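Local coordinates for protein mirolysin (Tannerella forsythia, PDB 6R7V) that probably cleaves proteins as a zinc-dependent metzincin peptidase of the pappalysin family, here captured as its latent zymogen held by a cysteine-switch mechanism, at residues A[76-81]-A[204-209]; A[265-270]-A[280-285]. The protein carries 1 engineered substitution. All blocks are in the same frame, centred on the assembly; numbering follows the deposited sequence.

Contact 1: A[76-81]-A[204-209]; sequences EDFRRM and TATHAV. Engineered in segment 204-209: Ala208 (natural residue Glu). With ZN (zinc ion), chain D.
Thr206 and Asp77 join the end of helix 64-77 to the active-site helix 203-212, which carries the HEXXH part of the metzincin zinc-binding motif, His207 to His211, with His217 as the third histidine. The hydroxyl OG1 of Thr206 donates to OD2 of Asp77 over 2.7 Å, meeting the oxygen on the anti side of the carboxylate, 16° out of its plane. Threonine suits the place because it is two-faced: while OG1 makes this bond, its methyl CG2 rests 3.7 Å from CB of Asp77. The same OD2 forms a salt bridge with Arg203, so a buried carboxylate oxygen has both a hydroxyl and a positive charge to satisfy it.

Beside this polar pair, the Phe78 ring reaches across with its outer rim. CZ of Phe78 lies 3.6 Å from CG1 of Val209, an oblique approach. CE1 of the same ring is 3.9 Å from CG2 of Thr206, and the carbonyl O of Thr206 comes to the ring edge, near its plane. Leu74 and Phe103 extend the apolar surroundings of Val209. Phe78 is the first residue to leave helical geometry.

The other side of helix 203-212 faces the zinc site. Ala208 is an engineered replacement for the motif's glutamate, the general base in metzincins. Next to it, the CB bond of His207 points away from 76-81; CG anti to the backbone N (chi1 174°) sets the imidazole for NE2 to bind the zinc ion at 2.0 Å, together with Cys6, His211 and His217.

Contact 2: A[265-270]-A[280-285]; sequences NYMDYT and KGQVER
Asn265 OD1 is gripped by two donors that arrive from opposite faces of its plane: the backbone N of Met267, closing an Asx turn, and NE2 of Gln282, both at 2.9 Å. In return Asn265 ND2 donates to OE1 of Gln282 over 2.9 Å. The two amides thus form a reciprocal pair with nearly straight bonds (166° and 171° at the hydrogens), although their planes are turned 49° apart. Asparagine and glutamine suit this buried spot because each offers a donor and an acceptor without charge. Gln282 reaches the turn by an extended chain beyond CG, and its OE1 also takes the backbone N of Thr279, so the group is held also from the residue just before its own helix.

Residues 265-268 form a type I beta turn containing Met267, consistent with the Met-turn of metzincins. CG of Met267 passes 3.5 Å from Gln282 NE2, then the chain bends away at chi2 and chi3; the side chain comes to about 5 Å from the zinc ion. Around the pair, Met267 packs on His207 and His211 of helix 203-212, helix 280-288 supplies Gln282 from across the turn, and the short, weakly bonded strand 269-270 follows, next to strand 243-244 in a two-stranded parallel sheet.

How the contacts relate
Both segments of contact 1 precede those of contact 2 along the chain, and their centres are about 10 Å apart. The active-site helix 203-212 is common ground: contact 1 holds it against the end of helix 64-77, while the turn of contact 2, itself braced by helix 280-288, touches it near the zinc. The direct bridge is a probable hydrogen bond from His207 ND1 to the carbonyl O of Tyr266, 2.7 Å long, which would help fix the orientation of the metal-binding imidazole. Met267 CE also approaches His207 O. Contact 1 thus packs on the side of the helix remote from the metal, and contact 2 supplies the Met-turn beneath the zinc site, a feature shared by metzincins.

Contact 1: A[76-81]-A[204-209]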
loop_
_atom_site.group_PDB
_atom_site.type_symbol
_atom_site.label_atom_id
_atom_site.label_comp_id
_atom_site.label_asym_id
_atom_site.label_seq_id
_atom_site.Cartn_x
_atom_site.Cartn_y
_atom_site.Cartn_z
ATOM N N GLU A 76 1.854 -5.054 -12.287
ATOM C CA GLU A 76 2.870 -6.098 -12.304
ATOM C C GLU A 76 2.987 -6.765 -10.955
ATOM O O GLU A 76 2.883 -8.002 -10.844
ATOM C CB GLU A 76 4.252 -5.511 -12.650
ATOM C CG GLU A 76 4.368 -5.060 -14.096
ATOM C CD GLU A 76 5.721 -4.459 -14.452
ATOM O OE1 GLU A 76 6.658 -4.498 -13.622
ATOM O OE2 GLU A 76 5.830 -3.921 -15.574
ATOM N N ASP A 77 3.159 -5.952 -9.885
ATOM C CA ASP A 77 3.433 -6.550 -8.574
ATOM C C ASP A 77 2.261 -7.318 -8.004
ATOM O O ASP A 77 2.499 -8.325 -7.313
ATOM C CB ASP A 77 3.873 -5.443 -7.616
ATOM C CG ASP A 77 5.205 -4.785 -8.010
ATOM O OD1 ASP A 77 5.899 -5.325 -8.912
ATOM O OD2 ASP A 77 5.572 -3.766 -7.387
ATOM N N PHE A 78 1.033 -6.866 -8.253
ATOM C CA PHE A 78 -0.168 -7.539 -7.740
ATOM C C PHE A 78 -0.670 -8.667 -8.648
ATOM O O PHE A 78 -1.721 -9.265 -8.370
ATOM C CB PHE A 78 -1.270 -6.496 -7.501
ATOM C CG PHE A 78 -1.060 -5.687 -6.247
ATOM C CD1 PHE A 78 -0.220 -4.571 -6.247
ATOM C CD2 PHE A 78 -1.648 -6.071 -5.044
ATOM C CE1 PHE A 78 0.045 -3.878 -5.057
ATOM C CE2 PHE A 78 -1.411 -5.335 -3.858
ATOM C CZ PHE A 78 -0.584 -4.236 -3.884
ATOM N N ARG A 79 0.089 -8.998 -9.707
ATOM C CA ARG A 79 -0.305 -10.124 -10.570
ATOM C C ARG A 79 0.912 -11.029 -10.813
ATOM O O ARG A 79 0.885 -11.863 -11.737
ATOM C CB ARG A 79 -0.880 -9.601 -11.884
ATOM C CG ARG A 79 -2.210 -8.858 -11.702
ATOM C CD ARG A 79 -2.826 -8.490 -13.043
ATOM N NE ARG A 79 -1.967 -7.644 -13.866
ATOM C CZ ARG A 79 -2.245 -7.335 -15.128
ATOM N NH1 ARG A 79 -3.333 -7.814 -15.712
ATOM N NH2 ARG A 79 -1.416 -6.575 -15.829
ATOM N N ARG A 80 1.971 -10.882 -9.991
ATOM C CA ARG A 80 3.248 -11.583 -10.181
ATOM C C ARG A 80 3.700 -11.542 -11.672
ATOM O O ARG A 80 4.146 -12.546 -12.256
ATOM C CB ARG A 80 3.221 -13.012 -9.623
ATOM C CG ARG A 80 4.661 -13.526 -9.428
ATOM C CD ARG A 80 4.877 -14.508 -8.283
ATOM N NE ARG A 80 6.295 -14.862 -8.160
ATOM C CZ ARG A 80 7.240 -14.125 -7.557
ATOM N NH1 ARG A 80 6.938 -12.947 -7.008
ATOM N NH2 ARG A 80 8.503 -14.542 -7.537
ATOM N N MET A 81 3.626 -10.343 -12.258
ATOM C CA MET A 81 4.088 -10.084 -13.605
ATOM C C MET A 81 5.280 -9.148 -13.593
ATOM O O MET A 81 5.710 -8.708 -14.667
ATOM C CB MET A 81 2.958 -9.546 -14.461
ATOM C CG MET A 81 1.911 -10.608 -14.737
ATOM S SD MET A 81 0.503 -9.930 -15.609
ATOM C CE MET A 81 1.221 -9.657 -17.164
ATOM N N THR A 204 7.319 2.035 -3.501
ATOM C CA THR A 204 6.765 2.763 -2.356
ATOM C C THR A 204 5.233 2.622 -2.419
ATOM O O THR A 204 4.579 2.325 -1.407
ATOM C CB THR A 204 7.234 4.227 -2.326
ATOM O OG1 THR A 204 8.664 4.228 -2.247
ATOM C CG2 THR A 204 6.669 4.983 -1.145
ATOM N N ALA A 205 4.655 2.784 -3.614
ATOM C CA ALA A 205 3.197 2.623 -3.709
ATOM C C ALA A 205 2.771 1.165 -3.590
ATOM O O ALA A 205 1.718 0.918 -3.030
ATOM C CB ALA A 205 2.675 3.218 -5.019
ATOM N N THR A 206 3.567 0.198 -4.108
ATOM C CA THR A 206 3.177 -1.212 -3.910
ATOM C C THR A 206 3.074 -1.515 -2.423
ATOM O O THR A 206 2.082 -2.115 -1.969
ATOM C CB THR A 206 4.225 -2.144 -4.554
ATOM O OG1 THR A 206 4.167 -1.879 -5.964
ATOM C CG2 THR A 206 3.900 -3.628 -4.347
ATOM N N HIS A 207 4.078 -1.043 -1.652
ATOM C CA HIS A 207 4.115 -1.241 -0.206
ATOM C C HIS A 207 2.901 -0.549 0.468
ATOM O O HIS A 207 2.233 -1.163 1.316
ATOM C CB HIS A 207 5.447 -0.657 0.277
ATOM C CG HIS A 207 5.648 -0.632 1.755
ATOM N ND1 HIS A 207 6.515 -1.512 2.377
ATOM C CD2 HIS A 207 5.138 0.216 2.679
ATOM C CE1 HIS A 207 6.498 -1.177 3.655
ATOM N NE2 HIS A 207 5.660 -0.154 3.881
ATOM N N ALA A 208 2.627 0.721 0.103
ATOM C CA ALA A 208 1.518 1.473 0.720
ATOM C C ALA A 208 0.194 0.838 0.386
ATOM O O ALA A 208 -0.685 0.766 1.252
ATOM C CB ALA A 208 1.525 2.911 0.236
ATOM N N VAL A 209 0.007 0.418 -0.875
ATOM C CA VAL A 209 -1.258 -0.229 -1.271
ATOM C C VAL A 209 -1.401 -1.559 -0.484
ATOM O O VAL A 209 -2.521 -1.903 -0.084
ATOM C CB VAL A 209 -1.359 -0.398 -2.820
ATOM C CG1 VAL A 209 -2.556 -1.253 -3.232
ATOM C CG2 VAL A 209 -1.419 0.965 -3.502
HETATM ZN ZN ZN D . 4.881 0.624 5.576
#

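Contact 2: A[265-270]-A[280-285]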
loop_
_atom_site.group_PDB
_atom_site.type_symbol
_atom_site.label_atom_id
_atom_site.label_comp_id
_atom_site.label_asym_id
_atom_site.label_seq_id
_atom_site.Cartn_x
_atom_site.Cartn_y
_atom_site.Cartn_z
ATOM N N ASN A 265 10.445 -9.106 0.403
ATOM C CA ASN A 265 8.992 -8.909 0.486
ATOM C C ASN A 265 8.695 -7.433 0.356
ATOM O O ASN A 265 9.412 -6.605 0.930
ATOM C CB ASN A 265 8.483 -9.434 1.818
ATOM C CG ASN A 265 6.973 -9.553 1.833
ATOM O OD1 ASN A 265 6.269 -8.593 2.132
ATOM N ND2 ASN A 265 6.456 -10.721 1.452
ATOM N N TYR A 266 7.605 -7.075 -0.354
ATOM C CA TYR A 266 7.273 -5.651 -0.480
ATOM C C TYR A 266 6.980 -4.965 0.843
ATOM O O TYR A 266 7.065 -3.724 0.902
ATOM C CB TYR A 266 6.040 -5.473 -1.381
ATOM C CG TYR A 266 6.227 -6.016 -2.791
ATOM C CD1 TYR A 266 7.263 -5.574 -3.598
ATOM C CD2 TYR A 266 5.384 -6.997 -3.299
ATOM C CE1 TYR A 266 7.482 -6.116 -4.863
ATOM C CE2 TYR A 266 5.568 -7.515 -4.583
ATOM C CZ TYR A 266 6.625 -7.081 -5.348
ATOM O OH TYR A 266 6.820 -7.602 -6.600
ATOM N N MET A 267 6.637 -5.719 1.894
ATOM C CA MET A 267 6.300 -5.128 3.178
ATOM C C MET A 267 7.506 -4.981 4.106
ATOM O O MET A 267 7.331 -4.715 5.291
ATOM C CB MET A 267 5.185 -5.935 3.859
ATOM C CG MET A 267 3.892 -5.989 3.006
ATOM S SD MET A 267 3.351 -4.410 2.246
ATOM C CE MET A 267 3.026 -3.418 3.736
ATOM N N ASP A 268 8.722 -5.077 3.548
ATOM C CA ASP A 268 9.928 -4.751 4.309
ATOM C C ASP A 268 10.303 -3.291 3.953
ATOM O O ASP A 268 9.498 -2.577 3.340
ATOM C CB ASP A 268 11.079 -5.768 4.034
ATOM C CG ASP A 268 12.055 -5.919 5.208
ATOM O OD1 ASP A 268 12.216 -4.953 5.981
ATOM O OD2 ASP A 268 12.632 -6.999 5.360
ATOM N N TYR A 269 11.505 -2.829 4.367
ATOM C CA TYR A 269 11.979 -1.461 4.130
ATOM C C TYR A 269 13.150 -1.418 3.164
ATOM O O TYR A 269 13.874 -0.423 3.105
ATOM C CB TYR A 269 12.385 -0.769 5.445
ATOM C CG TYR A 269 11.285 -0.113 6.249
ATOM C CD1 TYR A 269 9.976 -0.048 5.766
ATOM C CD2 TYR A 269 11.563 0.497 7.468
ATOM C CE1 TYR A 269 8.981 0.628 6.472
ATOM C CE2 TYR A 269 10.575 1.156 8.191
ATOM C CZ TYR A 269 9.289 1.232 7.682
ATOM O OH TYR A 269 8.308 1.848 8.420
ATOM N N THR A 270 13.338 -2.487 2.391
ATOM C CA THR A 270 14.445 -2.575 1.454
ATOM C C THR A 270 14.253 -1.684 0.204
ATOM O O THR A 270 13.143 -1.189 -0.053
ATOM C CB THR A 270 14.647 -4.031 1.062
ATOM O OG1 THR A 270 13.387 -4.598 0.764
ATOM C CG2 THR A 270 15.311 -4.830 2.180
ATOM N N LYS A 280 1.698 -16.002 -0.745
ATOM C CA LYS A 280 0.312 -16.475 -0.875
ATOM C C LYS A 280 -0.535 -16.050 0.343
ATOM O O LYS A 280 -1.710 -15.715 0.185
ATOM C CB LYS A 280 0.287 -17.994 -1.011
ATOM C CG LYS A 280 0.895 -18.455 -2.342
ATOM C CD LYS A 280 1.083 -19.968 -2.374
ATOM C CE LYS A 280 1.707 -20.407 -3.676
ATOM N NZ LYS A 280 2.014 -21.868 -3.652
ATOM N N GLY A 281 0.044 -16.113 1.545
ATOM C CA GLY A 281 -0.691 -15.707 2.741
ATOM C C GLY A 281 -1.058 -14.236 2.743
ATOM O O GLY A 281 -2.149 -13.855 3.202
ATOM N N GLN A 282 -0.138 -13.374 2.254
ATOM C CA GLN A 282 -0.453 -11.949 2.146
ATOM C C GLN A 282 -1.559 -11.742 1.115
ATOM O O GLN A 282 -2.472 -10.982 1.384
ATOM C CB GLN A 282 0.803 -11.155 1.761
ATOM C CG GLN A 282 1.825 -11.043 2.899
ATOM C CD GLN A 282 3.116 -10.442 2.396
ATOM O OE1 GLN A 282 3.592 -10.765 1.299
ATOM N NE2 GLN A 282 3.687 -9.507 3.180
ATOM N N VAL A 283 -1.491 -12.436 -0.039
ATOM C CA VAL A 283 -2.553 -12.374 -1.052
ATOM C C VAL A 283 -3.928 -12.732 -0.445
ATOM O O VAL A 283 -4.926 -12.059 -0.738
ATOM C CB VAL A 283 -2.220 -13.325 -2.226
ATOM C CG1 VAL A 283 -3.458 -13.603 -3.082
ATOM C CG2 VAL A 283 -1.097 -12.721 -3.050
ATOM N N GLU A 284 -3.992 -13.809 0.317
ATOM C CA GLU A 284 -5.252 -14.223 0.939
ATOM C C GLU A 284 -5.817 -13.106 1.797
ATOM O O GLU A 284 -7.021 -12.830 1.724
ATOM C CB GLU A 284 -5.063 -15.490 1.784
ATOM C CG GLU A 284 -4.793 -16.757 0.992
ATOM C CD GLU A 284 -4.484 -17.947 1.882
ATOM O OE1 GLU A 284 -5.442 -18.598 2.359
ATOM O OE2 GLU A 284 -3.284 -18.218 2.116
ATOM N N ARG A 285 -4.955 -12.444 2.593
ATOM C CA ARG A 285 -5.420 -11.392 3.467
ATOM C C ARG A 285 -5.959 -10.217 2.642
ATOM O O ARG A 285 -7.012 -9.666 2.972
ATOM C CB ARG A 285 -4.284 -10.950 4.392
ATOM C CG ARG A 285 -4.589 -9.718 5.208
ATOM C CD ARG A 285 -5.759 -9.888 6.147
ATOM N NE ARG A 285 -5.398 -10.690 7.293
ATOM C CZ ARG A 285 -5.269 -10.218 8.525
ATOM N NH1 ARG A 285 -5.573 -8.958 8.798
ATOM N NH2 ARG A 285 -4.898 -11.016 9.503
#